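Local atomic coordinates of broad specificity aminotransferase (Leishmania mexicana, PDB entry 4WB0), a protein that probably transfers amino groups between amino acids and 2-oxo acids, aspartate and 2-oxoglutarate among them, with the help of pyridoxal 5'-phosphate. Residues 337-351 with 397-409. Sequence-based numbering, arbitrary orientation.
Sequences TVYDELLRLQTPGRW and ALMLAQTINDAVR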
# COMPACT_ATOMS: atom_id res chain seq x y z
N THR A 337 -9.57 35.02 13.39
CA THR A 337 -10.33 35.80 12.43
C THR A 337 -11.83 35.40 12.43
O THR A 337 -12.71 36.26 12.40
CB THR A 337 -9.77 35.63 11.03
OG1 THR A 337 -8.38 36.04 11.02
CG2 THR A 337 -10.58 36.45 10.03
N VAL A 338 -12.11 34.09 12.39
CA VAL A 338 -13.50 33.59 12.39
C VAL A 338 -14.20 34.00 13.70
O VAL A 338 -15.32 34.51 13.67
CB VAL A 338 -13.55 32.05 12.22
CG1 VAL A 338 -14.96 31.55 12.36
CG2 VAL A 338 -12.99 31.63 10.87
N TYR A 339 -13.54 33.76 14.82
CA TYR A 339 -14.11 34.03 16.15
C TYR A 339 -14.47 35.52 16.28
O TYR A 339 -15.60 35.88 16.66
CB TYR A 339 -13.11 33.60 17.24
CG TYR A 339 -13.50 34.00 18.64
CD1 TYR A 339 -14.50 33.32 19.33
CD2 TYR A 339 -12.85 35.04 19.28
CE1 TYR A 339 -14.85 33.66 20.63
CE2 TYR A 339 -13.20 35.41 20.57
CZ TYR A 339 -14.20 34.72 21.24
OH TYR A 339 -14.55 35.10 22.52
N ASP A 340 -13.52 36.37 15.92
CA ASP A 340 -13.72 37.82 16.03
C ASP A 340 -14.90 38.26 15.21
O ASP A 340 -15.63 39.13 15.64
CB ASP A 340 -12.48 38.60 15.60
CG ASP A 340 -11.41 38.64 16.68
OD1 ASP A 340 -11.73 38.36 17.86
OD2 ASP A 340 -10.24 38.97 16.36
N GLU A 341 -15.14 37.62 14.07
CA GLU A 341 -16.22 38.05 13.22
C GLU A 341 -17.54 37.53 13.80
O GLU A 341 -18.58 38.21 13.71
CB GLU A 341 -16.02 37.59 11.78
CG GLU A 341 -17.11 38.10 10.84
CD GLU A 341 -16.93 39.56 10.41
OE1 GLU A 341 -16.21 40.34 11.11
OE2 GLU A 341 -17.51 39.92 9.36
N LEU A 342 -17.51 36.35 14.40
CA LEU A 342 -18.71 35.82 15.07
C LEU A 342 -19.19 36.72 16.21
O LEU A 342 -20.38 36.91 16.42
CB LEU A 342 -18.45 34.41 15.59
CG LEU A 342 -18.36 33.36 14.49
CD1 LEU A 342 -17.83 32.10 15.12
CD2 LEU A 342 -19.72 33.11 13.85
N LEU A 343 -18.23 37.30 16.93
CA LEU A 343 -18.51 38.30 17.96
C LEU A 343 -19.06 39.62 17.40
O LEU A 343 -20.02 40.20 17.94
CB LEU A 343 -17.24 38.58 18.75
CG LEU A 343 -16.62 37.45 19.56
CD1 LEU A 343 -15.42 37.98 20.31
CD2 LEU A 343 -17.62 36.87 20.53
N ARG A 344 -18.44 40.12 16.34
CA ARG A 344 -18.90 41.38 15.74
C ARG A 344 -20.30 41.23 15.17
O ARG A 344 -21.09 42.17 15.23
CB ARG A 344 -17.94 41.86 14.64
CG ARG A 344 -18.30 43.24 14.05
CD ARG A 344 -17.43 43.55 12.83
NE ARG A 344 -17.83 42.71 11.69
CZ ARG A 344 -18.87 42.98 10.91
NH1 ARG A 344 -19.60 44.07 11.13
NH2 ARG A 344 -19.20 42.19 9.90
N LEU A 345 -20.63 40.06 14.65
CA LEU A 345 -22.01 39.85 14.19
C LEU A 345 -22.95 39.51 15.36
O LEU A 345 -24.16 39.39 15.17
CB LEU A 345 -22.04 38.73 13.14
CG LEU A 345 -21.25 39.01 11.84
CD1 LEU A 345 -20.90 37.70 11.10
CD2 LEU A 345 -22.01 39.96 10.94
N GLN A 346 -22.41 39.36 16.56
CA GLN A 346 -23.21 38.95 17.72
C GLN A 346 -24.05 37.69 17.44
O GLN A 346 -25.23 37.60 17.83
CB GLN A 346 -24.11 40.11 18.16
CG GLN A 346 -23.31 41.35 18.53
CD GLN A 346 -24.16 42.61 18.62
OE1 GLN A 346 -25.35 42.61 18.31
NE2 GLN A 346 -23.54 43.71 19.04
N THR A 347 -23.43 36.74 16.75
CA THR A 347 -24.10 35.48 16.45
C THR A 347 -24.57 34.86 17.78
O THR A 347 -23.77 34.78 18.72
CB THR A 347 -23.15 34.51 15.71
OG1 THR A 347 -22.59 35.18 14.57
CG2 THR A 347 -23.92 33.31 15.22
N PRO A 348 -25.85 34.44 17.87
CA PRO A 348 -26.32 33.74 19.08
C PRO A 348 -25.48 32.57 19.48
O PRO A 348 -25.02 31.81 18.61
CB PRO A 348 -27.72 33.26 18.70
CG PRO A 348 -28.18 34.23 17.71
CD PRO A 348 -26.95 34.61 16.91
N GLY A 349 -25.25 32.42 20.78
CA GLY A 349 -24.54 31.28 21.32
C GLY A 349 -23.12 31.63 21.71
O GLY A 349 -22.70 32.76 21.54
N ARG A 350 -22.39 30.65 22.24
CA ARG A 350 -20.96 30.79 22.56
C ARG A 350 -20.09 30.20 21.45
O ARG A 350 -20.43 29.15 20.90
CB ARG A 350 -20.62 30.12 23.90
CG ARG A 350 -21.44 30.63 25.08
CD ARG A 350 -21.40 32.14 25.18
NE ARG A 350 -20.04 32.67 25.33
CZ ARG A 350 -19.76 33.94 25.58
NH1 ARG A 350 -20.73 34.83 25.70
NH2 ARG A 350 -18.50 34.33 25.71
N TRP A 351 -18.96 30.86 21.17
CA TRP A 351 -18.10 30.49 20.05
C TRP A 351 -16.63 30.35 20.42
O TRP A 351 -15.78 30.17 19.54
CB TRP A 351 -18.29 31.52 18.91
CG TRP A 351 -19.68 31.42 18.43
CD1 TRP A 351 -20.72 32.25 18.72
CD2 TRP A 351 -20.22 30.37 17.61
NE1 TRP A 351 -21.87 31.79 18.13
CE2 TRP A 351 -21.59 30.63 17.45
CE3 TRP A 351 -19.68 29.24 17.00
CZ2 TRP A 351 -22.42 29.79 16.69
CZ3 TRP A 351 -20.50 28.42 16.25
CH2 TRP A 351 -21.85 28.70 16.10
N ALA A 397 -12.35 33.08 5.87
CA ALA A 397 -12.62 33.03 7.29
C ALA A 397 -13.77 33.98 7.62
O ALA A 397 -14.64 33.68 8.44
CB ALA A 397 -11.36 33.39 8.10
N LEU A 398 -13.81 35.12 6.94
CA LEU A 398 -14.88 36.05 7.18
C LEU A 398 -16.17 35.52 6.60
O LEU A 398 -17.19 35.63 7.25
CB LEU A 398 -14.57 37.41 6.61
CG LEU A 398 -13.45 38.20 7.31
CD1 LEU A 398 -13.24 39.51 6.54
CD2 LEU A 398 -13.87 38.49 8.72
N MET A 399 -16.13 34.95 5.40
CA MET A 399 -17.31 34.30 4.81
C MET A 399 -17.85 33.16 5.69
O MET A 399 -19.06 32.98 5.81
CB MET A 399 -16.98 33.74 3.42
CG MET A 399 -16.53 34.76 2.44
SD MET A 399 -16.01 34.05 0.82
CE MET A 399 -17.15 32.62 0.72
N LEU A 400 -16.96 32.39 6.28
CA LEU A 400 -17.37 31.27 7.16
C LEU A 400 -18.21 31.82 8.32
O LEU A 400 -19.30 31.34 8.59
CB LEU A 400 -16.17 30.49 7.70
CG LEU A 400 -16.50 29.42 8.74
CD1 LEU A 400 -17.55 28.44 8.19
CD2 LEU A 400 -15.26 28.69 9.12
N ALA A 401 -17.68 32.83 9.01
CA ALA A 401 -18.40 33.46 10.10
C ALA A 401 -19.75 34.00 9.65
O ALA A 401 -20.77 33.76 10.31
CB ALA A 401 -17.55 34.58 10.69
N GLN A 402 -19.77 34.72 8.53
CA GLN A 402 -21.01 35.32 8.02
C GLN A 402 -22.06 34.25 7.72
O GLN A 402 -23.23 34.38 8.06
CB GLN A 402 -20.72 36.17 6.76
CG GLN A 402 -19.96 37.45 7.09
CD GLN A 402 -19.14 38.06 5.92
OE1 GLN A 402 -19.34 37.75 4.73
NE2 GLN A 402 -18.19 38.94 6.28
N THR A 403 -21.62 33.14 7.14
CA THR A 403 -22.53 32.06 6.82
C THR A 403 -22.99 31.33 8.08
O THR A 403 -24.15 30.96 8.18
CB THR A 403 -21.88 31.10 5.83
OG1 THR A 403 -21.56 31.83 4.63
CG2 THR A 403 -22.85 29.98 5.49
N ILE A 404 -22.09 31.12 9.04
CA ILE A 404 -22.50 30.58 10.35
C ILE A 404 -23.56 31.46 10.97
O ILE A 404 -24.63 30.99 11.40
CB ILE A 404 -21.30 30.46 11.33
CG1 ILE A 404 -20.38 29.35 10.85
CG2 ILE A 404 -21.76 30.12 12.73
CD1 ILE A 404 -18.98 29.33 11.51
N ASN A 405 -23.28 32.76 11.01
CA ASN A 405 -24.25 33.72 11.53
C ASN A 405 -25.62 33.59 10.84
O ASN A 405 -26.65 33.55 11.51
CB ASN A 405 -23.72 35.15 11.35
CG ASN A 405 -24.68 36.18 11.89
OD1 ASN A 405 -24.96 36.21 13.09
ND2 ASN A 405 -25.16 37.06 11.02
N ASP A 406 -25.61 33.53 9.52
CA ASP A 406 -26.85 33.35 8.77
C ASP A 406 -27.51 32.02 9.10
O ASP A 406 -28.72 31.97 9.32
CB ASP A 406 -26.61 33.42 7.26
CG ASP A 406 -26.30 34.82 6.77
OD1 ASP A 406 -26.55 35.79 7.53
OD2 ASP A 406 -25.81 34.93 5.62
N ALA A 407 -26.73 30.94 9.13
CA ALA A 407 -27.31 29.64 9.34
C ALA A 407 -28.01 29.59 10.70
O ALA A 407 -29.16 29.12 10.82
CB ALA A 407 -26.29 28.57 9.23
N VAL A 408 -27.34 30.14 11.71
CA VAL A 408 -27.82 30.08 13.07
C VAL A 408 -29.08 30.92 13.22
O VAL A 408 -30.07 30.49 13.83
CB VAL A 408 -26.73 30.57 14.05
CG1 VAL A 408 -27.32 30.77 15.44
CG2 VAL A 408 -25.64 29.57 14.12
N ARG A 409 -29.07 32.12 12.65
CA ARG A 409 -30.20 33.02 12.80
C ARG A 409 -31.44 32.58 12.02
O ARG A 409 -32.55 33.06 12.30
CB ARG A 409 -29.81 34.44 12.38
CG ARG A 409 -28.85 35.10 13.34
CD ARG A 409 -28.49 36.49 12.89
NE ARG A 409 -27.47 37.11 13.75
CZ ARG A 409 -27.75 37.85 14.82
NH1 ARG A 409 -29.01 38.04 15.20
NH2 ARG A 409 -26.77 38.39 15.53
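Asn405 OD1 is gripped from opposite faces of its amide plane, by Thr347 OG1 at 3.0 Å across the contact and by Arg409 NE at 2.7 Å from the next turn of its own helix. The oxygen sits where a Schellman motif, with Gln346 at positive phi, closes the long helix 314-344 and the chain turns back against helix 394-410, the C-terminal helix of this fold type I aminotransferase. Having CG anti to the backbone N (chi1 -179°) brings OD1 of Asn405 beside the Thr347 hydroxyl. Arg409, extended from CG to NE, also donates from NH2 to Leu345 O at 2.8 Å, in the carbonyl plane, though the N-H is bent to 135°. Pro348 CD lies over the centre of one guanidinium face, so two directed bonds and a covered face restrict the group's rotation. The arginine and the Thr347-Asn405 bond together join the turn to helix 394-410.

Upstream, the helices run in roughly the same direction, crossing at -39° with axes 8.2 Å apart, and small residues permit the approach. Ala401 CB presses on Glu341 CB and CG, while Ala397 CB meets Thr337 CG2 and Val338 CG2. Leu345 CD1 rests on Asn405 CB and the Gln402 backbone. Bent at chi2, Glu341 lays its carboxylate on Leu398 CD2; the Arg344 guanidinium comes from above the carboxylate plane, NE to OE1 and NH2 to OE2, and Gln402 NE2 adds a weak but straight bond to OE2. The Arg344 charge would be expected to favour an ionised Glu341. Leu366, in a loop, touches both Trp351 and Val408. Leu342 CD1 lies over one face of the Trp351 ring, 3.4 Å above its plane and offset toward the rim, Val408 CG2 stands at its edge, and Ile404 CG2 touches CH2 at 3.7 Å.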